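Local atomic coordinates of sortase family protein (Clostridium perfringens, PDB entry 4D70), a protein that acts as a class D sortase, a cysteine transpeptidase that probably cleaves sorting signals of surface proteins and joins these proteins to the cell wall. Residues V29-T33 and E85-G89; F37-F41 and I131-T135; K56-A62 and V74-T80; K163-I167 and I179-L184. All coordinates share one frame; numbering follows the deposited sequence.

The N-terminal helix 29-39 supplies the first halves of contacts 1 and 2, one after the other. Past helix 45-52 the chain enters contact 3, a hairpin whose short loop closes when 74-80 returns beside 56-62. Residues 85-89 then close contact 1 and residues 131-135 close contact 2, so these two loops cross and contact 3 nests inside both. Contact 4, another hairpin, follows in series near the C terminus. Contacts 1 and 2 fix the N-terminal helix to the sheet at two places, both next to contact 3; contact 2 touches contact 3 by packing, and contact 1 by packing and a probable backbone hydrogen bond between Ile-88 and Ala-76. Met-165 of contact 4 meets Ile-131 of contact 2.

Contact 1: residues V29-T33 and E85-G89; sequences VEKKT and ENNIG
Val-29 O is gripped twice by Thr-33: the backbone N donates to it over 2.9 Å, as expected one helical turn on, and Thr-33 OG1 donates over 2.8 Å from above the carbonyl plane. With OG1 beside its own backbone N (chi1 -53°), the hydroxyl can fold back on the helix and still face the other segment, where Thr-33 OG1 lies 3.3 Å from Asn-87 OD1. The Asn-87 side chain comes at the threonine from the opposite direction, and its amide spans two helix residues, OD1 near Thr-33 and ND2 3.5 Å from Glu-30 CA. Glu-30 adds its CB and CG to this amide, then extends past it, and its carboxylate is bonded elsewhere, to Thr-73 and to the backbone of Ser-27. One residue earlier, Asn-86 meets Val-29 at about a right angle: Val-29 CB comes within 3.5 Å of Asn-86 CG, and CG1 and CG2 pack against the same side chain. The contact thus sets the first turn of helix 29-39 on the link between helix 81-86 and strand 88-90, with Thr-33 and Asn-87 both also touching Val-74 of strand 71-77.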
# COMPACT_ATOMS: atom_id res chain seq x y z
N VAL A 29 12.71 -11.73 0.67
CA VAL A 29 11.31 -12.15 0.72
C VAL A 29 10.48 -11.24 -0.16
O VAL A 29 9.50 -11.69 -0.74
CB VAL A 29 10.81 -12.13 2.16
CG1 VAL A 29 9.31 -12.31 2.22
CG2 VAL A 29 11.49 -13.23 2.96
N GLU A 30 10.90 -9.99 -0.30
CA GLU A 30 10.17 -9.04 -1.13
C GLU A 30 10.09 -9.56 -2.57
O GLU A 30 9.00 -9.67 -3.12
CB GLU A 30 10.83 -7.66 -1.11
CG GLU A 30 10.13 -6.62 -1.98
CD GLU A 30 10.77 -5.24 -1.89
OE1 GLU A 30 11.81 -5.10 -1.24
OE2 GLU A 30 10.22 -4.27 -2.46
N LYS A 31 11.24 -9.90 -3.16
CA LYS A 31 11.25 -10.37 -4.54
C LYS A 31 10.35 -11.58 -4.71
O LYS A 31 9.60 -11.72 -5.68
CB LYS A 31 12.65 -10.74 -4.97
CG LYS A 31 12.74 -11.35 -6.36
CD LYS A 31 12.40 -10.35 -7.46
CE LYS A 31 12.71 -10.91 -8.85
NZ LYS A 31 12.09 -10.11 -9.93
N LYS A 32 10.43 -12.49 -3.75
CA LYS A 32 9.65 -13.68 -3.82
C LYS A 32 8.15 -13.35 -3.85
O LYS A 32 7.41 -13.81 -4.71
CB LYS A 32 9.95 -14.58 -2.63
CG LYS A 32 9.31 -15.93 -2.77
CD LYS A 32 9.61 -16.90 -1.62
CE LYS A 32 8.36 -17.69 -1.19
NZ LYS A 32 7.55 -16.90 -0.22
N THR A 33 7.71 -12.57 -2.87
CA THR A 33 6.31 -12.18 -2.79
C THR A 33 5.93 -11.55 -4.09
O THR A 33 4.86 -11.78 -4.62
CB THR A 33 6.15 -11.15 -1.71
OG1 THR A 33 6.73 -11.66 -0.51
CG2 THR A 33 4.70 -10.81 -1.51
N GLU A 85 8.44 -6.46 8.21
CA GLU A 85 9.87 -6.67 8.16
C GLU A 85 10.31 -6.85 6.73
O GLU A 85 11.35 -6.34 6.32
CB GLU A 85 10.23 -7.89 8.99
CG GLU A 85 11.72 -7.98 9.30
CD GLU A 85 11.98 -8.95 10.43
OE1 GLU A 85 11.35 -10.05 10.43
OE2 GLU A 85 12.81 -8.65 11.32
N ASN A 86 9.50 -7.54 5.93
CA ASN A 86 9.87 -7.83 4.55
C ASN A 86 9.16 -7.10 3.46
O ASN A 86 9.65 -7.02 2.34
CB ASN A 86 9.69 -9.30 4.34
CG ASN A 86 10.77 -10.08 5.03
OD1 ASN A 86 11.95 -9.89 4.73
ND2 ASN A 86 10.40 -10.89 5.99
N ASN A 87 7.98 -6.58 3.76
CA ASN A 87 7.19 -5.97 2.71
C ASN A 87 6.47 -4.75 3.18
O ASN A 87 6.25 -4.53 4.35
CB ASN A 87 6.15 -6.95 2.21
CG ASN A 87 6.71 -8.04 1.33
OD1 ASN A 87 6.60 -9.23 1.65
ND2 ASN A 87 7.22 -7.67 0.21
N ILE A 88 6.03 -3.99 2.20
CA ILE A 88 4.99 -2.99 2.39
C ILE A 88 3.72 -3.78 2.70
O ILE A 88 3.45 -4.78 2.05
CB ILE A 88 4.74 -2.22 1.09
CG1 ILE A 88 5.93 -1.37 0.68
CG2 ILE A 88 3.51 -1.36 1.21
CD1 ILE A 88 5.73 -0.79 -0.71
N GLY A 89 2.92 -3.33 3.64
CA GLY A 89 1.78 -4.13 4.10
C GLY A 89 0.47 -3.40 4.04
O GLY A 89 0.44 -2.16 4.10

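Contact 2: residues F37-F41 and I131-T135; sequences FKEKF and ITTLT
Leu-134 sets its CD2 methyl against both Phe-37 and Phe-41, at the mouth between the two rings, and with them it makes up most of the contact. The three join the C-terminal end of helix 29-39 to the sortase beta-barrel, at the turn leaving strand 128-132. CD2 sits over one face of the Phe-37 ring in a CH-pi contact, 3.9 Å from the ring centroid and 28° off its normal. The same methyl lies 3.5 Å from Phe-41 CD1, so that one carbon serves both aromatics. Lys-40 lends only the start of its chain: its CB is 3.8 Å from Leu-134 CD2, while the extended remainder leads off. On the leucine side, an ST turn shapes the backbone, Thr-135 N donating to Thr-133 OG1 over 3.2 Å; the same oxygen is also bonded to the backbone N of Asp-136. Helix 45-52 lies close by, Lys-48 donating to Leu-134 O and Thr-51 touching the Leu-134 side chain. Leu-63 of strand 60-66 touches both phenylalanines. The Phe-37 ring reaches across because its CG is trans to the backbone N (chi1 -178°), which sends it past the helix surface toward the strand. Phe-41 CE1 stands 3.5 Å from Thr-133 O, while Phe-37 points its edge at the backbone, CE2 lying 3.8 Å from Thr-132 O.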
# COMPACT_ATOMS: atom_id res chain seq x y z
N PHE A 37 3.21 -13.16 -6.90
CA PHE A 37 1.98 -12.48 -7.21
C PHE A 37 1.86 -12.33 -8.72
O PHE A 37 0.80 -12.57 -9.29
CB PHE A 37 1.95 -11.06 -6.54
CG PHE A 37 0.67 -10.32 -6.78
CD1 PHE A 37 -0.50 -10.71 -6.19
CD2 PHE A 37 0.67 -9.18 -7.57
CE1 PHE A 37 -1.67 -10.00 -6.40
CE2 PHE A 37 -0.49 -8.46 -7.80
CZ PHE A 37 -1.66 -8.87 -7.23
N LYS A 38 2.93 -11.85 -9.35
CA LYS A 38 2.94 -11.64 -10.81
C LYS A 38 2.57 -12.90 -11.54
O LYS A 38 1.85 -12.85 -12.54
CB LYS A 38 4.33 -11.20 -11.27
CG LYS A 38 4.65 -9.76 -10.89
CD LYS A 38 6.10 -9.46 -11.19
CE LYS A 38 6.34 -7.97 -11.26
NZ LYS A 38 7.79 -7.68 -11.47
N GLU A 39 3.03 -14.04 -11.03
CA GLU A 39 2.64 -15.31 -11.63
C GLU A 39 1.14 -15.48 -11.64
O GLU A 39 0.64 -16.13 -12.54
CB GLU A 39 3.34 -16.47 -10.91
CG GLU A 39 4.78 -16.58 -11.41
CD GLU A 39 5.65 -17.58 -10.66
OE1 GLU A 39 5.31 -17.99 -9.52
OE2 GLU A 39 6.69 -17.97 -11.25
N LYS A 40 0.39 -14.86 -10.71
CA LYS A 40 -1.05 -15.11 -10.68
C LYS A 40 -1.84 -14.31 -11.70
O LYS A 40 -3.01 -14.58 -11.94
CB LYS A 40 -1.64 -14.87 -9.31
CG LYS A 40 -0.90 -15.57 -8.21
CD LYS A 40 -1.66 -15.41 -6.90
CE LYS A 40 -0.87 -15.96 -5.75
NZ LYS A 40 -1.64 -15.77 -4.49
N PHE A 41 -1.19 -13.35 -12.36
CA PHE A 41 -1.82 -12.66 -13.48
C PHE A 41 -2.26 -13.59 -14.59
O PHE A 41 -3.14 -13.26 -15.39
CB PHE A 41 -0.83 -11.67 -14.05
CG PHE A 41 -0.57 -10.50 -13.18
CD1 PHE A 41 -1.56 -9.97 -12.39
CD2 PHE A 41 0.67 -9.94 -13.17
CE1 PHE A 41 -1.33 -8.85 -11.62
CE2 PHE A 41 0.92 -8.83 -12.40
CZ PHE A 41 -0.08 -8.29 -11.61
N ILE A 131 -1.75 1.26 -8.70
CA ILE A 131 -2.00 0.06 -7.93
C ILE A 131 -2.65 -0.95 -8.86
O ILE A 131 -3.72 -0.69 -9.42
CB ILE A 131 -2.89 0.27 -6.73
CG1 ILE A 131 -2.33 1.39 -5.83
CG2 ILE A 131 -3.04 -1.04 -5.93
CD1 ILE A 131 -1.02 1.07 -5.10
N THR A 132 -1.97 -2.09 -9.04
CA THR A 132 -2.43 -3.15 -9.98
C THR A 132 -2.79 -4.38 -9.24
O THR A 132 -1.94 -4.98 -8.54
CB THR A 132 -1.28 -3.46 -10.94
OG1 THR A 132 -0.90 -2.24 -11.55
CG2 THR A 132 -1.71 -4.43 -12.00
N THR A 133 -4.07 -4.75 -9.30
CA THR A 133 -4.50 -5.98 -8.71
C THR A 133 -4.46 -7.08 -9.81
O THR A 133 -4.06 -6.82 -10.93
CB THR A 133 -5.95 -5.91 -8.19
OG1 THR A 133 -6.83 -5.65 -9.29
CG2 THR A 133 -6.10 -4.77 -7.16
N LEU A 134 -4.99 -8.24 -9.50
CA LEU A 134 -5.04 -9.29 -10.53
C LEU A 134 -6.04 -9.01 -11.62
O LEU A 134 -6.00 -9.62 -12.69
CB LEU A 134 -5.37 -10.63 -9.90
CG LEU A 134 -4.34 -11.13 -8.91
CD1 LEU A 134 -4.86 -12.43 -8.26
CD2 LEU A 134 -2.98 -11.32 -9.50
N THR A 135 -6.95 -8.08 -11.38
CA THR A 135 -7.97 -7.79 -12.34
C THR A 135 -8.02 -6.38 -12.88
O THR A 135 -8.70 -6.14 -13.87
CB THR A 135 -9.32 -8.16 -11.76
OG1 THR A 135 -9.58 -7.36 -10.60
CG2 THR A 135 -9.35 -9.66 -11.38

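Contact 3: residues K56-A62 and V74-T80; sequences KNGDGIA and VIAEGST
Glu-77 sets the base of its side chain against the turn Lys-56 to Asp-59. Its CB lies 3.6 Å from Lys-56 O and also near Asp-59 O; CG passes Asn-57 OD1 at 3.9 Å, the amide and carboxylate planes standing 62° apart. The chain leaves with CG opposite the backbone N and then kinks at chi2 (63°), which carries OE1 back over Ile-61, 3.9 Å from its CD1. OE1 is hydrogen-bonded to His-90 of strand 88-90, a polar partner for this buried residue. The backbone beneath belongs to the beta hairpin of strands 60-66 and 71-77, here at the end far from its loop, where a type II turn leads into the first strand. Glu-77 is held at both backbone ends: its O accepts from Gly-58 N over 2.7 Å, and its N donates to Asp-59 O over 2.8 Å. Gly-58 and Gly-78 take backbone angles with positive phi that suit glycine, and Gly-78 CA lies close against the Asn-57 side chain, 3.8 Å from OD1. Lys-56 N donates to Asp-59 OD2, bracing the turn. Further along, Ile-61 N reaches Ile-75 O over 2.8 Å, and Ile-61 CG1 packs 4.1 Å from Ile-75 CG2.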
# COMPACT_ATOMS: atom_id res chain seq x y z
N LYS A 56 -3.98 -14.61 2.82
CA LYS A 56 -3.39 -14.64 4.16
C LYS A 56 -2.31 -13.56 4.37
O LYS A 56 -1.66 -13.10 3.41
CB LYS A 56 -2.79 -16.03 4.39
CG LYS A 56 -3.80 -16.98 5.01
CD LYS A 56 -3.75 -18.34 4.33
CE LYS A 56 -4.62 -19.31 5.12
NZ LYS A 56 -4.18 -20.72 4.96
N ASN A 57 -2.07 -13.20 5.63
CA ASN A 57 -1.07 -12.22 5.95
C ASN A 57 0.22 -12.62 5.28
O ASN A 57 0.63 -13.77 5.39
CB ASN A 57 -0.85 -12.09 7.45
CG ASN A 57 -1.84 -11.18 8.14
OD1 ASN A 57 -2.86 -10.77 7.60
ND2 ASN A 57 -1.50 -10.81 9.36
N GLY A 58 0.85 -11.70 4.57
CA GLY A 58 2.09 -11.97 3.87
C GLY A 58 1.93 -12.31 2.41
O GLY A 58 2.89 -12.21 1.67
N ASP A 59 0.73 -12.70 1.97
CA ASP A 59 0.47 -12.85 0.54
C ASP A 59 0.46 -11.49 -0.22
O ASP A 59 -0.12 -10.52 0.28
CB ASP A 59 -0.91 -13.44 0.30
CG ASP A 59 -1.05 -14.91 0.74
OD1 ASP A 59 -0.07 -15.53 1.18
OD2 ASP A 59 -2.18 -15.40 0.66
N GLY A 60 1.03 -11.47 -1.43
CA GLY A 60 0.91 -10.35 -2.34
C GLY A 60 -0.52 -10.09 -2.71
O GLY A 60 -1.28 -11.03 -2.97
N ILE A 61 -0.94 -8.80 -2.69
CA ILE A 61 -2.30 -8.47 -3.11
C ILE A 61 -2.39 -7.46 -4.24
O ILE A 61 -3.44 -7.31 -4.82
CB ILE A 61 -3.13 -7.96 -1.91
CG1 ILE A 61 -2.55 -6.65 -1.38
CG2 ILE A 61 -3.20 -9.01 -0.81
CD1 ILE A 61 -3.49 -5.94 -0.49
N ALA A 62 -1.30 -6.75 -4.50
CA ALA A 62 -1.25 -5.76 -5.56
C ALA A 62 0.21 -5.42 -5.82
O ALA A 62 1.08 -5.59 -4.96
CB ALA A 62 -2.01 -4.47 -5.15
N VAL A 74 5.62 -4.77 -4.59
CA VAL A 74 4.44 -5.52 -4.29
C VAL A 74 3.94 -5.08 -2.91
O VAL A 74 4.72 -4.60 -2.09
CB VAL A 74 4.72 -7.04 -4.24
CG1 VAL A 74 5.68 -7.40 -3.10
CG2 VAL A 74 3.46 -7.85 -4.11
N ILE A 75 2.63 -5.24 -2.70
CA ILE A 75 1.99 -5.01 -1.42
C ILE A 75 1.56 -6.30 -0.85
O ILE A 75 0.86 -7.03 -1.51
CB ILE A 75 0.83 -4.04 -1.53
CG1 ILE A 75 1.38 -2.68 -2.04
CG2 ILE A 75 0.14 -3.85 -0.14
CD1 ILE A 75 0.30 -1.76 -2.54
N ALA A 76 1.96 -6.57 0.39
CA ALA A 76 1.51 -7.81 1.09
C ALA A 76 0.30 -7.55 1.96
O ALA A 76 0.11 -6.45 2.45
CB ALA A 76 2.64 -8.35 1.95
N GLU A 77 -0.49 -8.57 2.22
CA GLU A 77 -1.54 -8.46 3.20
C GLU A 77 -1.04 -8.44 4.63
O GLU A 77 -0.15 -9.18 4.99
CB GLU A 77 -2.55 -9.59 3.05
CG GLU A 77 -3.73 -9.56 4.02
CD GLU A 77 -4.64 -8.35 3.89
OE1 GLU A 77 -4.42 -7.51 2.99
OE2 GLU A 77 -5.58 -8.21 4.69
N GLY A 78 -1.60 -7.54 5.44
CA GLY A 78 -1.26 -7.44 6.83
C GLY A 78 -0.33 -6.31 7.17
O GLY A 78 0.42 -5.81 6.32
N SER A 79 -0.39 -5.91 8.43
CA SER A 79 0.49 -4.86 8.91
C SER A 79 1.13 -5.26 10.23
O SER A 79 1.47 -4.40 11.02
CB SER A 79 -0.26 -3.55 9.06
OG SER A 79 -1.24 -3.69 10.07
N THR A 80 1.32 -6.57 10.46
CA THR A 80 2.04 -7.03 11.65
C THR A 80 3.52 -6.80 11.46
O THR A 80 3.99 -6.57 10.34
CB THR A 80 1.86 -8.53 11.87
OG1 THR A 80 2.33 -9.23 10.71
CG2 THR A 80 0.41 -8.86 12.11

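Contact 4: residues K163-I167 and I179-L184; sequences KTMTI and IVKAKL
Lys-181 lies alongside Thr-166, the two side chains pointing the same way, and its aliphatic part runs past the threonine hydroxyl before NZ donates to Thr-166 OG1 over 2.8 Å. The bend at chi4 (-80°) turns the ammonium back onto that oxygen. NZ also donates to Val-155 O, and Thr-166 OG1 is hydrogen-bonded to Asn-102, so the buried hydroxyl has two partners, the ammonium of the facing strand and Asn-102 of strand 101-109. On the same sheet face a water joins the neighbours: it donates to Met-165 O over 3.0 Å, is hydrogen-bonded to Thr-164 OG1 at 2.9 Å, and takes a weak bond from Lys-181 NZ. The strands 163-171 and 176-184 form an antiparallel beta hairpin of the sortase barrel, and Thr-166 begins the sequence TIVTC, which corresponds, with Ile for Leu, to the TLXTC signature that in sortases ends in the catalytic cysteine. Met-165 and Ala-182 are a hydrogen-bonded pair, with N and O of each bonded to the other; Ile-167 and Val-180 repeat the pattern. The opposite face is apolar: Met-165 CG packs 3.9 Å from Ala-182 CB, and Ile-167 CB meets Val-180 CB at 4.2 Å. Towards the open end, Lys-163 and Leu-184 lie side by side, Lys-163 CD 3.7 Å from Leu-184 CD2, while Lys-163 NZ runs on to Gly-98 O and Asn-100.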
# COMPACT_ATOMS: atom_id res chain seq x y z
N LYS A 163 -13.19 7.05 -2.85
CA LYS A 163 -12.29 5.96 -3.13
C LYS A 163 -10.92 6.55 -3.01
O LYS A 163 -10.51 7.31 -3.89
CB LYS A 163 -12.53 5.36 -4.55
CG LYS A 163 -13.89 4.65 -4.72
CD LYS A 163 -14.12 4.18 -6.15
CE LYS A 163 -15.45 3.46 -6.44
NZ LYS A 163 -15.33 2.16 -5.76
N THR A 164 -10.21 6.24 -1.92
CA THR A 164 -8.96 6.87 -1.58
C THR A 164 -7.99 5.86 -1.10
O THR A 164 -8.30 4.68 -1.00
CB THR A 164 -9.10 7.94 -0.45
OG1 THR A 164 -9.53 7.30 0.78
CG2 THR A 164 -10.08 8.99 -0.81
N MET A 165 -6.75 6.31 -0.94
CA MET A 165 -5.73 5.46 -0.40
C MET A 165 -4.82 6.26 0.47
O MET A 165 -4.83 7.49 0.44
CB MET A 165 -4.89 4.69 -1.44
CG MET A 165 -3.96 5.52 -2.30
SD MET A 165 -2.82 4.51 -3.25
CE MET A 165 -1.71 3.94 -1.98
N THR A 166 -4.05 5.53 1.30
CA THR A 166 -3.21 6.15 2.34
C THR A 166 -1.94 5.37 2.46
O THR A 166 -1.96 4.16 2.43
CB THR A 166 -3.92 6.11 3.74
OG1 THR A 166 -5.16 6.85 3.68
CG2 THR A 166 -3.05 6.79 4.86
N ILE A 167 -0.82 6.08 2.55
CA ILE A 167 0.49 5.48 2.85
C ILE A 167 0.99 6.05 4.16
O ILE A 167 0.99 7.24 4.34
CB ILE A 167 1.53 5.79 1.76
CG1 ILE A 167 1.00 5.35 0.39
CG2 ILE A 167 2.86 5.11 2.11
CD1 ILE A 167 2.00 5.39 -0.74
N ILE A 179 2.12 10.92 6.43
CA ILE A 179 0.91 10.43 5.77
C ILE A 179 0.78 11.00 4.36
O ILE A 179 0.74 12.19 4.17
CB ILE A 179 -0.33 10.84 6.58
CG1 ILE A 179 -0.16 10.51 8.10
CG2 ILE A 179 -1.58 10.20 6.01
CD1 ILE A 179 0.13 9.05 8.39
N VAL A 180 0.57 10.13 3.39
CA VAL A 180 0.27 10.50 2.03
C VAL A 180 -1.10 9.92 1.71
O VAL A 180 -1.28 8.70 1.83
CB VAL A 180 1.33 9.91 1.09
CG1 VAL A 180 1.01 10.24 -0.35
CG2 VAL A 180 2.71 10.50 1.40
N LYS A 181 -2.02 10.77 1.29
CA LYS A 181 -3.34 10.37 0.84
C LYS A 181 -3.54 10.72 -0.61
O LYS A 181 -2.99 11.74 -1.11
CB LYS A 181 -4.43 11.02 1.71
CG LYS A 181 -4.41 10.42 3.17
CD LYS A 181 -5.61 10.89 3.99
CE LYS A 181 -5.79 10.14 5.32
NZ LYS A 181 -6.46 8.81 5.12
N ALA A 182 -4.35 9.92 -1.28
CA ALA A 182 -4.52 10.04 -2.71
C ALA A 182 -5.95 9.57 -3.02
O ALA A 182 -6.51 8.70 -2.32
CB ALA A 182 -3.48 9.19 -3.41
N LYS A 183 -6.53 10.17 -4.05
CA LYS A 183 -7.87 9.85 -4.49
C LYS A 183 -7.83 9.11 -5.83
O LYS A 183 -6.98 9.40 -6.68
CB LYS A 183 -8.69 11.14 -4.67
CG LYS A 183 -8.06 12.08 -5.71
CD LYS A 183 -8.85 13.37 -6.05
CE LYS A 183 -8.19 14.08 -7.26
NZ LYS A 183 -8.84 15.38 -7.58
N LEU A 184 -8.75 8.20 -6.02
CA LEU A 184 -8.79 7.42 -7.25
C LEU A 184 -9.15 8.32 -8.42
O LEU A 184 -10.09 9.11 -8.33
CB LEU A 184 -9.81 6.30 -7.15
CG LEU A 184 -9.83 5.28 -8.31
CD1 LEU A 184 -8.60 4.39 -8.31
CD2 LEU A 184 -11.06 4.39 -8.24
O HOH W 1 -7.21 8.55 1.90